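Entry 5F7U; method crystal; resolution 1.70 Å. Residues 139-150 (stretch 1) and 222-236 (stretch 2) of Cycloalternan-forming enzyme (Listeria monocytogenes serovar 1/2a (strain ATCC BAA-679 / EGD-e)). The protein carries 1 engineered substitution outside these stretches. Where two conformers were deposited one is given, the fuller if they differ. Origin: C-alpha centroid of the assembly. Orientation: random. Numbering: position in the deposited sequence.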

# COMPACT_ATOMS: atom_id res chain seq x y z
N THR A 139 -6.97 37.59 -16.23
CA THR A 139 -5.86 38.55 -16.24
C THR A 139 -4.76 37.99 -15.35
O THR A 139 -4.99 37.06 -14.58
CB THR A 139 -6.25 39.95 -15.76
OG1 THR A 139 -6.98 39.84 -14.53
CG2 THR A 139 -7.09 40.64 -16.81
N ALA A 140 -3.56 38.53 -15.50
CA ALA A 140 -2.40 38.11 -14.72
C ALA A 140 -1.89 39.27 -13.87
O ALA A 140 -2.07 40.45 -14.20
CB ALA A 140 -1.30 37.60 -15.65
N THR A 141 -1.25 38.94 -12.76
CA THR A 141 -0.72 39.95 -11.84
C THR A 141 0.50 40.71 -12.39
O THR A 141 0.77 41.82 -11.95
CB THR A 141 -0.32 39.33 -10.49
OG1 THR A 141 0.65 38.31 -10.72
CG2 THR A 141 -1.50 38.76 -9.77
N ALA A 142 1.22 40.08 -13.31
CA ALA A 142 2.40 40.65 -13.95
C ALA A 142 2.55 40.02 -15.32
O ALA A 142 1.97 38.96 -15.58
CB ALA A 142 3.66 40.40 -13.12
N GLY A 143 3.32 40.65 -16.20
CA GLY A 143 3.57 40.09 -17.53
C GLY A 143 2.46 40.38 -18.51
O GLY A 143 1.43 40.97 -18.15
N ASP A 144 2.65 39.94 -19.75
CA ASP A 144 1.69 40.24 -20.83
C ASP A 144 0.91 39.02 -21.35
O ASP A 144 0.38 39.05 -22.47
CB ASP A 144 2.39 40.97 -21.98
CG ASP A 144 3.57 40.19 -22.56
OD1 ASP A 144 3.68 38.95 -22.33
OD2 ASP A 144 4.41 40.83 -23.24
N PHE A 145 0.82 37.95 -20.56
CA PHE A 145 0.08 36.77 -21.00
C PHE A 145 -1.43 36.99 -20.88
O PHE A 145 -1.86 37.85 -20.12
CB PHE A 145 0.44 35.53 -20.16
CG PHE A 145 1.84 35.00 -20.37
CD1 PHE A 145 2.66 35.43 -21.42
CD2 PHE A 145 2.32 34.01 -19.52
CE1 PHE A 145 3.95 34.90 -21.59
CE2 PHE A 145 3.60 33.47 -19.69
CZ PHE A 145 4.41 33.93 -20.72
N SER A 146 -2.22 36.20 -21.62
CA SER A 146 -3.67 36.14 -21.43
C SER A 146 -4.07 34.74 -20.99
O SER A 146 -4.52 33.93 -21.82
CB SER A 146 -4.40 36.53 -22.72
OG SER A 146 -3.99 37.81 -23.15
N PRO A 147 -3.91 34.43 -19.68
CA PRO A 147 -4.17 33.05 -19.21
C PRO A 147 -5.60 32.56 -19.38
O PRO A 147 -6.55 33.35 -19.38
CB PRO A 147 -3.79 33.07 -17.74
CG PRO A 147 -3.57 34.48 -17.36
CD PRO A 147 -3.47 35.32 -18.58
N LYS A 148 -5.72 31.25 -19.56
CA LYS A 148 -7.02 30.59 -19.61
C LYS A 148 -6.96 29.40 -18.69
O LYS A 148 -6.02 28.61 -18.77
CB LYS A 148 -7.33 30.10 -21.02
CG LYS A 148 -7.61 31.23 -22.01
CD LYS A 148 -7.71 30.63 -23.40
CE LYS A 148 -7.76 31.69 -24.48
NZ LYS A 148 -9.17 32.12 -24.70
N LEU A 149 -7.97 29.28 -17.82
CA LEU A 149 -8.14 28.10 -16.99
C LEU A 149 -9.35 27.32 -17.50
O LEU A 149 -10.45 27.86 -17.56
CB LEU A 149 -8.35 28.48 -15.54
CG LEU A 149 -8.58 27.32 -14.56
CD1 LEU A 149 -7.37 26.37 -14.49
CD2 LEU A 149 -8.86 27.89 -13.17
N TYR A 150 -9.13 26.05 -17.83
CA TYR A 150 -10.19 25.20 -18.36
C TYR A 150 -10.69 24.25 -17.30
O TYR A 150 -9.89 23.59 -16.64
CB TYR A 150 -9.66 24.37 -19.51
CG TYR A 150 -9.21 25.19 -20.66
CD1 TYR A 150 -10.11 25.61 -21.63
CD2 TYR A 150 -7.86 25.53 -20.80
CE1 TYR A 150 -9.68 26.37 -22.71
CE2 TYR A 150 -7.43 26.29 -21.88
CZ TYR A 150 -8.34 26.71 -22.81
OH TYR A 150 -7.92 27.44 -23.89
N ALA A 222 -6.12 34.83 -2.33
CA ALA A 222 -6.17 34.56 -3.76
C ALA A 222 -4.79 34.83 -4.38
O ALA A 222 -3.79 34.71 -3.65
CB ALA A 222 -7.31 35.33 -4.44
N ASN A 223 -4.71 35.20 -5.66
CA ASN A 223 -3.42 35.08 -6.41
C ASN A 223 -2.70 33.78 -6.03
O ASN A 223 -1.48 33.73 -5.79
CB ASN A 223 -2.54 36.32 -6.19
CG ASN A 223 -3.25 37.60 -6.56
OD1 ASN A 223 -3.86 37.70 -7.63
ND2 ASN A 223 -3.20 38.58 -5.66
N SER A 224 -3.48 32.72 -5.93
CA SER A 224 -2.96 31.47 -5.41
C SER A 224 -2.30 30.69 -6.56
O SER A 224 -1.31 29.97 -6.36
CB SER A 224 -4.11 30.69 -4.76
OG SER A 224 -5.07 30.28 -5.72
N LEU A 225 -2.81 30.89 -7.77
CA LEU A 225 -2.47 30.05 -8.90
C LEU A 225 -1.50 30.78 -9.83
O LEU A 225 -1.82 31.85 -10.34
CB LEU A 225 -3.76 29.70 -9.66
CG LEU A 225 -3.74 28.87 -10.94
CD1 LEU A 225 -3.07 27.52 -10.73
CD2 LEU A 225 -5.18 28.71 -11.39
N GLY A 226 -0.34 30.18 -10.04
CA GLY A 226 0.74 30.89 -10.73
C GLY A 226 1.73 30.04 -11.49
O GLY A 226 1.70 28.81 -11.40
N TRP A 227 2.60 30.71 -12.23
CA TRP A 227 3.60 30.06 -13.08
C TRP A 227 4.86 30.93 -13.02
O TRP A 227 4.79 32.16 -12.83
CB TRP A 227 3.10 29.89 -14.53
CG TRP A 227 2.60 31.18 -15.12
CD1 TRP A 227 3.31 32.05 -15.91
CD2 TRP A 227 1.32 31.77 -14.91
NE1 TRP A 227 2.52 33.13 -16.23
CE2 TRP A 227 1.30 32.99 -15.63
CE3 TRP A 227 0.16 31.37 -14.21
CZ2 TRP A 227 0.17 33.83 -15.65
CZ3 TRP A 227 -0.95 32.21 -14.22
CH2 TRP A 227 -0.94 33.44 -14.94
N LEU A 228 6.00 30.27 -13.19
CA LEU A 228 7.32 30.90 -13.06
C LEU A 228 7.91 31.04 -14.46
O LEU A 228 8.12 30.05 -15.14
CB LEU A 228 8.19 30.01 -12.16
CG LEU A 228 9.62 30.47 -11.91
CD1 LEU A 228 9.64 31.78 -11.15
CD2 LEU A 228 10.35 29.38 -11.12
N THR A 229 8.14 32.28 -14.91
CA THR A 229 8.40 32.54 -16.32
C THR A 229 9.36 33.71 -16.49
O THR A 229 9.43 34.60 -15.63
CB THR A 229 7.08 32.80 -17.11
OG1 THR A 229 7.38 32.94 -18.50
CG2 THR A 229 6.37 34.07 -16.66
N ASP A 230 10.10 33.70 -17.60
CA ASP A 230 10.85 34.89 -17.99
C ASP A 230 9.97 35.84 -18.83
O ASP A 230 10.42 36.94 -19.18
CB ASP A 230 12.15 34.53 -18.72
CG ASP A 230 11.92 33.95 -20.12
OD1 ASP A 230 10.85 33.36 -20.37
OD2 ASP A 230 12.81 34.10 -20.95
N GLY A 231 8.75 35.40 -19.13
CA GLY A 231 7.79 36.14 -19.96
C GLY A 231 7.97 36.01 -21.47
O GLY A 231 7.28 36.69 -22.25
N LYS A 232 8.89 35.14 -21.89
CA LYS A 232 9.33 35.07 -23.29
C LYS A 232 9.65 33.67 -23.83
O LYS A 232 9.23 33.31 -24.93
CB LYS A 232 10.58 35.95 -23.49
CG LYS A 232 10.32 37.45 -23.47
CD LYS A 232 11.55 38.26 -23.85
CE LYS A 232 12.54 38.36 -22.69
NZ LYS A 232 13.51 39.47 -22.93
N ASN A 233 10.43 32.91 -23.07
CA ASN A 233 11.06 31.68 -23.55
C ASN A 233 10.67 30.44 -22.74
O ASN A 233 10.56 29.35 -23.30
CB ASN A 233 12.59 31.82 -23.50
CG ASN A 233 13.11 32.89 -24.44
OD1 ASN A 233 13.24 32.66 -25.65
ND2 ASN A 233 13.46 34.05 -23.88
N VAL A 234 10.49 30.62 -21.43
CA VAL A 234 10.32 29.49 -20.52
C VAL A 234 9.20 29.67 -19.51
O VAL A 234 8.93 30.79 -19.07
CB VAL A 234 11.62 29.13 -19.73
CG1 VAL A 234 12.71 28.63 -20.67
CG2 VAL A 234 12.13 30.32 -18.91
N ILE A 235 8.54 28.55 -19.18
CA ILE A 235 7.72 28.39 -17.95
C ILE A 235 8.37 27.22 -17.20
O ILE A 235 8.38 26.09 -17.69
CB ILE A 235 6.22 28.13 -18.24
CG1 ILE A 235 5.61 29.39 -18.90
CG2 ILE A 235 5.50 27.72 -16.96
CD1 ILE A 235 4.29 29.18 -19.62
N ASN A 236 8.97 27.51 -16.04
CA ASN A 236 9.79 26.52 -15.32
C ASN A 236 9.11 25.84 -14.16
O ASN A 236 9.57 24.77 -13.70
CB ASN A 236 11.12 27.14 -14.83
CG ASN A 236 12.12 27.36 -15.97
OD1 ASN A 236 11.98 26.76 -17.03
ND2 ASN A 236 13.13 28.19 -15.73
O HOH W 1 7.10 39.67 -22.73

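The two stretches meet mainly through side chains, with no direct hydrogen bond between them. The contact is modest, burying 404 Å² over both sides, and most of it is apolar.

At the start of stretch 2, Asn-223 lies beside Thr-141. The CA-to-CB bond of Asn-223 points sideways, but the end of its side chain comes nearer to stretch 1.

Leu-225 points toward stretch 1 and is buried. Its CD2 lies 4.2 Å from CD2 of Leu-149, so two branched aliphatic side chains pack together.

Gly-226 begins a strand and makes no contact. Trp-227 follows and provides a broad apolar surface. Its chi1 is p, and the indole touches three residues of stretch 1. Ala-140 CB sits at the ring edge, 4.0 Å from Trp-227 CZ2; its small methyl fits there. Pro-147 CG packs 3.7 Å from Trp-227 CH2. Phe-145 lies nearly parallel to the five-membered ring, with planes at 18°, but the centroids are 5.5 Å apart and the rings barely overlap. Trp-227 NE1 is hydrogen-bonded elsewhere in the structure.

Leu-228 is out of reach, whereas Thr-229 points toward stretch 1. Thr-229 OG1 is 3.8 Å from Phe-145 CZ. Thr-229 OG1 also donates to Val-234 O (2.7 Å) and accepts from Gly-231 N (2.9 Å), so it helps hold the turn that Phe-145 packs against.

Asp-230 braces the same turn. Asp-230 OD1 accepts from Lys-232 N (3.1 Å), Asn-233 N (2.8 Å) and Val-234 N (3.0 Å).

Gly-231 has a positive phi, which favours glycine. Its O lies 3.8 Å from Phe-145 CE1. A water bridges the stretches here, donating to Gly-231 O and to Asp-144 OD2, each 3.0 Å from the water O.

Finally, Ile-235 points toward stretch 1. Its CD1 lies 4.3 Å from Phe-145 CE2, adding an aliphatic contact to the phenyl ring.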